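Similar to hydroxylamine oxidoreductase (Kuenenia stuttgartiensis, PDB 6H5L) is a multiheme c-type cytochrome related to hydroxylamine oxidoreductase that probably works as a reductase within a large heme-rich complex of an anammox bacterium. Local coordinates at residues G444-M449 with L463-K468; K382-L387 with P434-I439. One frame throughout, in Å; residues are numbered along the deposited sequence.

Interaction 1. Residues G444-M449 with L463-K468. With HEC (heme c), chain F.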
loop_
_atom_site.group_PDB
_atom_site.type_symbol
_atom_site.label_atom_id
_atom_site.label_comp_id
_atom_site.label_asym_id
_atom_site.label_seq_id
_atom_site.Cartn_x
_atom_site.Cartn_y
_atom_site.Cartn_z
ATOM N N GLY A 444 2.484 63.591 14.179
ATOM C CA GLY A 444 2.946 63.332 15.531
ATOM C C GLY A 444 2.964 61.864 15.902
ATOM O O GLY A 444 3.681 61.476 16.832
ATOM N N MET A 445 2.185 61.041 15.197
ATOM C CA MET A 445 2.259 59.596 15.377
ATOM C C MET A 445 3.640 59.061 15.024
ATOM O O MET A 445 4.080 58.050 15.584
ATOM C CB MET A 445 1.203 58.917 14.503
ATOM C CG MET A 445 0.511 57.728 15.122
ATOM S SD MET A 445 -0.912 58.228 16.105
ATOM C CE MET A 445 -1.497 56.633 16.658
ATOM N N PHE A 446 4.338 59.732 14.107
ATOM C CA PHE A 446 5.564 59.230 13.501
ATOM C C PHE A 446 6.817 59.912 14.031
ATOM O O PHE A 446 7.846 59.253 14.210
ATOM C CB PHE A 446 5.509 59.406 11.976
ATOM C CG PHE A 446 4.348 58.704 11.311
ATOM C CD1 PHE A 446 3.052 59.172 11.458
ATOM C CD2 PHE A 446 4.561 57.594 10.513
ATOM C CE1 PHE A 446 1.992 58.531 10.847
ATOM C CE2 PHE A 446 3.507 56.950 9.897
ATOM C CZ PHE A 446 2.220 57.421 10.063
ATOM N N LEU A 447 6.755 61.216 14.286
ATOM C CA LEU A 447 7.932 62.001 14.624
ATOM C C LEU A 447 7.583 63.009 15.708
ATOM O O LEU A 447 6.491 63.583 15.704
ATOM C CB LEU A 447 8.481 62.724 13.387
ATOM C CG LEU A 447 9.621 63.724 13.581
ATOM C CD1 LEU A 447 10.861 63.032 14.119
ATOM C CD2 LEU A 447 9.922 64.442 12.275
ATOM N N GLN A 448 8.516 63.215 16.634
ATOM C CA GLN A 448 8.373 64.204 17.694
ATOM C C GLN A 448 9.403 65.305 17.485
ATOM O O GLN A 448 10.612 65.052 17.542
ATOM C CB GLN A 448 8.542 63.570 19.075
ATOM C CG GLN A 448 8.490 64.576 20.214
ATOM C CD GLN A 448 7.167 65.309 20.284
ATOM O OE1 GLN A 448 6.131 64.780 19.889
ATOM N NE2 GLN A 448 7.197 66.537 20.789
ATOM N N MET A 449 8.923 66.517 17.241
ATOM C CA MET A 449 9.766 67.687 17.083
ATOM C C MET A 449 9.759 68.488 18.384
ATOM O O MET A 449 9.259 68.029 19.416
ATOM C CB MET A 449 9.296 68.502 15.877
ATOM C CG MET A 449 9.449 67.760 14.557
ATOM S SD MET A 449 8.785 68.672 13.156
ATOM C CE MET A 449 7.072 68.810 13.655
ATOM N N LEU A 463 -6.417 58.017 19.207
ATOM C CA LEU A 463 -7.841 57.703 19.169
ATOM C C LEU A 463 -8.291 57.363 17.753
ATOM O O LEU A 463 -8.937 56.332 17.529
ATOM C CB LEU A 463 -8.651 58.875 19.734
ATOM C CG LEU A 463 -10.128 58.663 20.085
ATOM C CD1 LEU A 463 -10.571 59.673 21.128
ATOM C CD2 LEU A 463 -11.026 58.760 18.859
ATOM N N TRP A 464 -7.959 58.214 16.780
ATOM C CA TRP A 464 -8.486 58.042 15.432
ATOM C C TRP A 464 -7.572 57.244 14.511
ATOM O O TRP A 464 -8.049 56.731 13.492
ATOM C CB TRP A 464 -8.788 59.408 14.797
ATOM C CG TRP A 464 -7.581 60.226 14.436
ATOM C CD1 TRP A 464 -6.977 61.181 15.201
ATOM C CD2 TRP A 464 -6.850 60.180 13.205
ATOM N NE1 TRP A 464 -5.907 61.720 14.530
ATOM C CE2 TRP A 464 -5.808 61.122 13.302
ATOM C CE3 TRP A 464 -6.971 59.427 12.033
ATOM C CZ2 TRP A 464 -4.891 61.330 12.274
ATOM C CZ3 TRP A 464 -6.062 59.636 11.013
ATOM C CH2 TRP A 464 -5.037 60.582 11.139
ATOM N N PHE A 465 -6.284 57.109 14.834
ATOM C CA PHE A 465 -5.368 56.372 13.976
ATOM C C PHE A 465 -4.959 55.015 14.534
ATOM O O PHE A 465 -4.408 54.202 13.784
ATOM C CB PHE A 465 -4.107 57.205 13.692
ATOM C CG PHE A 465 -3.299 56.702 12.528
ATOM C CD1 PHE A 465 -3.723 56.923 11.228
ATOM C CD2 PHE A 465 -2.118 56.007 12.733
ATOM C CE1 PHE A 465 -2.985 56.461 10.154
ATOM C CE2 PHE A 465 -1.375 55.542 11.662
ATOM C CZ PHE A 465 -1.810 55.771 10.370
ATOM N N TRP A 466 -5.197 54.746 15.816
ATOM C CA TRP A 466 -4.907 53.438 16.390
ATOM C C TRP A 466 -6.171 52.709 16.821
ATOM O O TRP A 466 -6.468 51.623 16.319
ATOM C CB TRP A 466 -3.961 53.577 17.592
ATOM C CG TRP A 466 -2.516 53.409 17.278
ATOM C CD1 TRP A 466 -1.942 53.361 16.042
ATOM C CD2 TRP A 466 -1.452 53.260 18.223
ATOM N NE1 TRP A 466 -0.581 53.199 16.160
ATOM C CE2 TRP A 466 -0.257 53.135 17.490
ATOM C CE3 TRP A 466 -1.393 53.224 19.621
ATOM C CZ2 TRP A 466 0.984 52.971 18.106
ATOM C CZ3 TRP A 466 -0.161 53.063 20.231
ATOM C CH2 TRP A 466 1.010 52.939 19.474
ATOM N N TYR A 467 -6.950 53.304 17.722
ATOM C CA TYR A 467 -8.015 52.557 18.373
ATOM C C TYR A 467 -9.289 52.537 17.539
ATOM O O TYR A 467 -10.013 51.536 17.548
ATOM C CB TYR A 467 -8.262 53.132 19.764
ATOM C CG TYR A 467 -7.010 53.114 20.617
ATOM C CD1 TYR A 467 -6.218 51.973 20.696
ATOM C CD2 TYR A 467 -6.607 54.241 21.320
ATOM C CE1 TYR A 467 -5.070 51.949 21.465
ATOM C CE2 TYR A 467 -5.457 54.227 22.091
ATOM C CZ TYR A 467 -4.693 53.079 22.160
ATOM O OH TYR A 467 -3.550 53.059 22.924
ATOM N N LYS A 468 -9.576 53.618 16.813
ATOM C CA LYS A 468 -10.667 53.570 15.847
ATOM C C LYS A 468 -10.383 52.542 14.760
ATOM O O LYS A 468 -11.284 51.805 14.343
ATOM C CB LYS A 468 -10.901 54.952 15.234
ATOM C CG LYS A 468 -11.817 54.930 14.015
ATOM C CD LYS A 468 -12.496 56.272 13.782
ATOM C CE LYS A 468 -11.495 57.369 13.461
ATOM N NZ LYS A 468 -10.788 57.138 12.172
HETATM FE FE HEC F . 2.165 52.778 5.888
HETATM C CHA HEC F . -1.117 53.284 5.208
HETATM C CHB HEC F . 2.939 55.954 5.272
HETATM C CHC HEC F . 5.137 52.418 7.721
HETATM C CHD HEC F . 1.777 49.415 5.967
HETATM N NA HEC F . 1.098 54.332 5.321
HETATM C C1A HEC F . -0.267 54.370 5.114
HETATM C C2A HEC F . -0.615 55.746 4.793
HETATM C C3A HEC F . 0.507 56.473 4.810
HETATM C C4A HEC F . 1.613 55.601 5.143
HETATM C CMA HEC F . 0.608 57.988 4.523
HETATM C CAA HEC F . -2.023 56.301 4.476
HETATM C CBA HEC F . -2.604 55.605 3.251
HETATM C CGA HEC F . -2.213 56.366 2.013
HETATM O O1A HEC F . -1.664 55.723 1.086
HETATM O O2A HEC F . -2.435 57.604 1.957
HETATM N NB HEC F . 3.808 53.954 6.358
HETATM C C1B HEC F . 3.827 55.305 6.103
HETATM C C2B HEC F . 4.908 55.904 6.860
HETATM C C3B HEC F . 5.528 54.913 7.549
HETATM C C4B HEC F . 4.834 53.675 7.235
HETATM C CMB HEC F . 5.187 57.424 6.785
HETATM C CAB HEC F . 6.743 54.916 8.523
HETATM C CBB HEC F . 7.712 56.118 8.440
HETATM N NC HEC F . 3.293 51.200 6.669
HETATM C C1C HEC F . 4.430 51.266 7.453
HETATM C C2C HEC F . 4.670 49.950 8.021
HETATM C C3C HEC F . 3.803 49.097 7.447
HETATM C C4C HEC F . 2.883 49.882 6.643
HETATM C CMC HEC F . 5.928 49.572 8.839
HETATM C CAC HEC F . 3.700 47.565 7.659
HETATM C CBC HEC F . 3.392 47.221 9.131
HETATM N ND HEC F . 0.557 51.534 5.635
HETATM C C1D HEC F . 0.642 50.148 5.687
HETATM C C2D HEC F . -0.663 49.594 5.402
HETATM C C3D HEC F . -1.578 50.809 5.160
HETATM C C4D HEC F . -0.729 51.966 5.330
HETATM C CMD HEC F . -1.025 48.094 5.350
HETATM C CAD HEC F . -3.085 50.828 4.815
HETATM C CBD HEC F . -3.884 49.987 5.807
HETATM C CGD HEC F . -5.337 50.033 5.422
HETATM O O1D HEC F . -5.688 50.869 4.553
HETATM O O2D HEC F . -6.139 49.242 5.984
HETATM O O HOH W 1 1.373 52.844 7.843
#
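M445 reaches helix 455-476 through its methyl group: CE sits over one face of the W466 indole, 3.4 Å from the centroid of the five-membered ring and 12° off its normal, a CH-pi contact. Sulfur-aromatic contacts accompany it. SD stands above the same W466 ring at a distance and obliquely beside F465, 5.3 Å from that ring's centroid. The bend at chi2 (87°) turns the thioether across the gap. Apolar contacts complete the set: M445 CG meets F465 CD2 at 3.9 Å, and F446 CZ approaches F465 CE2 more loosely at 4.4 Å. An alanine in place of W466 is likely to deprive the M445 methyl of its aromatic seat and let the thioether turn more freely. F446 also belongs to a heme c pocket, its CE2 lying 3.5 Å from C2B of the porphyrin. The iron of this heme carries a water at 2.1 Å. The contact thus joins short helix 443-446 to helix 455-476, whose L463 and K468 pack on helix 356-389 and whose Y467 meets helix 480-513, while M493 of the second subunit packs on both M445 and W466.

Interaction 2. Residues K382-L387 with P434-I439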
loop_
_atom_site.group_PDB
_atom_site.type_symbol
_atom_site.label_atom_id
_atom_site.label_comp_id
_atom_site.label_asym_id
_atom_site.label_seq_id
_atom_site.Cartn_x
_atom_site.Cartn_y
_atom_site.Cartn_z
ATOM N N LYS A 382 -13.047 68.193 18.510
ATOM C CA LYS A 382 -13.633 69.471 18.905
ATOM C C LYS A 382 -13.004 69.987 20.194
ATOM O O LYS A 382 -12.747 71.188 20.331
ATOM C CB LYS A 382 -15.146 69.325 19.068
ATOM C CG LYS A 382 -15.876 70.625 19.373
ATOM C CD LYS A 382 -15.814 71.582 18.191
ATOM C CE LYS A 382 -16.766 72.755 18.368
ATOM N NZ LYS A 382 -16.396 73.615 19.525
ATOM N N ILE A 383 -12.750 69.089 21.148
ATOM C CA ILE A 383 -12.150 69.490 22.418
ATOM C C ILE A 383 -10.742 70.030 22.196
ATOM O O ILE A 383 -10.359 71.060 22.763
ATOM C CB ILE A 383 -12.152 68.305 23.400
ATOM C CG1 ILE A 383 -13.589 67.923 23.764
ATOM C CG2 ILE A 383 -11.335 68.634 24.636
ATOM C CD1 ILE A 383 -13.703 66.608 24.498
ATOM N N VAL A 384 -9.954 69.344 21.365
ATOM C CA VAL A 384 -8.581 69.772 21.117
ATOM C C VAL A 384 -8.556 71.110 20.388
ATOM O O VAL A 384 -7.742 71.988 20.703
ATOM C CB VAL A 384 -7.821 68.688 20.331
ATOM C CG1 VAL A 384 -6.390 69.131 20.064
ATOM C CG2 VAL A 384 -7.846 67.367 21.084
ATOM N N GLU A 385 -9.445 71.292 19.410
ATOM C CA GLU A 385 -9.429 72.520 18.622
ATOM C C GLU A 385 -9.948 73.714 19.414
ATOM O O GLU A 385 -9.515 74.845 19.173
ATOM C CB GLU A 385 -10.237 72.332 17.339
ATOM C CG GLU A 385 -9.594 71.375 16.348
ATOM C CD GLU A 385 -10.422 71.183 15.094
ATOM O OE1 GLU A 385 -9.898 70.605 14.119
ATOM O OE2 GLU A 385 -11.595 71.612 15.083
ATOM N N ASP A 386 -10.871 73.490 20.352
ATOM C CA ASP A 386 -11.336 74.590 21.192
ATOM C C ASP A 386 -10.216 75.112 22.082
ATOM O O ASP A 386 -10.104 76.322 22.305
ATOM C CB ASP A 386 -12.531 74.148 22.034
ATOM C CG ASP A 386 -13.788 73.965 21.208
ATOM O OD1 ASP A 386 -13.735 74.198 19.981
ATOM O OD2 ASP A 386 -14.830 73.591 21.788
ATOM N N LEU A 387 -9.378 74.211 22.604
ATOM C CA LEU A 387 -8.198 74.639 23.348
ATOM C C LEU A 387 -7.284 75.492 22.479
ATOM O O LEU A 387 -6.724 76.492 22.944
ATOM C CB LEU A 387 -7.439 73.422 23.877
ATOM C CG LEU A 387 -8.127 72.537 24.915
ATOM C CD1 LEU A 387 -7.405 71.207 25.028
ATOM C CD2 LEU A 387 -8.171 73.234 26.265
ATOM N N PRO A 434 -0.986 74.718 14.085
ATOM C CA PRO A 434 -1.289 73.301 14.292
ATOM C C PRO A 434 -2.103 72.715 13.149
ATOM O O PRO A 434 -2.906 73.394 12.505
ATOM C CB PRO A 434 -2.103 73.295 15.596
ATOM C CG PRO A 434 -1.931 74.661 16.188
ATOM C CD PRO A 434 -1.732 75.571 15.024
ATOM N N VAL A 435 -1.879 71.426 12.907
ATOM C CA VAL A 435 -2.642 70.649 11.936
ATOM C C VAL A 435 -3.157 69.418 12.669
ATOM O O VAL A 435 -2.365 68.571 13.097
ATOM C CB VAL A 435 -1.802 70.251 10.716
ATOM C CG1 VAL A 435 -2.654 69.488 9.721
ATOM C CG2 VAL A 435 -1.190 71.484 10.066
ATOM N N VAL A 436 -4.477 69.315 12.811
ATOM C CA VAL A 436 -5.099 68.350 13.710
ATOM C C VAL A 436 -6.088 67.486 12.942
ATOM O O VAL A 436 -6.869 67.989 12.128
ATOM C CB VAL A 436 -5.806 69.060 14.883
ATOM C CG1 VAL A 436 -6.528 68.052 15.761
ATOM C CG2 VAL A 436 -4.810 69.869 15.695
ATOM N N GLY A 437 -6.045 66.180 13.189
ATOM C CA GLY A 437 -7.050 65.257 12.638
ATOM C C GLY A 437 -6.701 64.480 11.389
ATOM O O GLY A 437 -5.610 64.612 10.887
ATOM N N PRO A 438 -7.677 63.765 10.799
ATOM C CA PRO A 438 -7.473 62.902 9.672
ATOM C C PRO A 438 -6.665 63.392 8.470
ATOM O O PRO A 438 -6.848 64.412 7.920
ATOM C CB PRO A 438 -8.876 62.509 9.210
ATOM C CG PRO A 438 -9.784 63.265 10.095
ATOM C CD PRO A 438 -8.973 63.494 11.338
ATOM N N ILE A 439 -5.781 62.477 8.146
ATOM C CA ILE A 439 -4.696 62.362 7.148
ATOM C C ILE A 439 -3.520 63.262 7.484
ATOM O O ILE A 439 -2.578 62.717 7.985
ATOM C CB ILE A 439 -5.135 62.473 5.685
ATOM C CG1 ILE A 439 -6.519 61.878 5.436
ATOM C CG2 ILE A 439 -4.076 61.812 4.827
ATOM C CD1 ILE A 439 -6.657 60.470 5.910
#
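V436 turns its side chain toward helix 356-389 and meets V384 methyl to methyl, CG1 of V436 lying 4.4 Å from CG1 of V384. The closer-packed part of the contact gathers round V436. Besides V384, it touches Q381 and I388 of the same helix and E457 of helix 455-476, so it packs against both helices. Its isopropyl group alone carries the contact from the loop side, although even here the touch is light and no hydrogen bond crosses between 382-387 and 434-439. The next residue, G437, has phi 98° and psi -172°, a conformation in which a side chain would jam against the preceding carbonyl oxygen and run into P438 CD; this backbone shape calls for glycine. P438, which follows, packs against Q381, L318 and Y460.

The partly exposed, polar side only grazes the loop. E385 leaves the helix with CG anti to the carbonyl carbon, beside the backbone N (chi1 -69°), and runs out extended, bringing OE1 to 4.4 Å from V436 CB without bonding to the loop. Its carboxylate is engaged at both oxygens by other parts of the chain: OE1 accepts from Q381 NE2 and OE2 from the backbone N of S317. Farther round the helix, K382 folds back to D386 one turn later, its NZ bridging both carboxylate oxygens on their syn lone pairs, 2.8 Å from OD1 and 2.8 Å from OD2. This i to i+4 salt bridge lies on a partly exposed flank, away from the loop.

Such apolar seating of a connecting loop on a long helix belongs here to the C-terminal helical region, where helices 356-389, 455-476 and 480-513 run together, consistent with the C-terminal helical bundle of hydroxylamine oxidoreductase and its relatives.

Interactions 1 and 2 lie on the same side of the chain's centre, with their centres 13 Å apart, and W464 joins them. Its indole reaches the loop of interaction 2: W464 CH2 comes 3.6 Å from I439 N and W464 CZ2 3.6 Å from G437 O. That loop leads into helix 443-446, so the chain passes from the contact with helix 356-389 at V436 to those of M445 and F446 with helix 455-476 and the heme. Only interaction 1 touches a heme c, through F446; the side chain of F465 is about 9 Å from another heme c. K473 hydrogen-bonds to the heme beside F446, whose water-bearing iron is consistent with an exchangeable axial site.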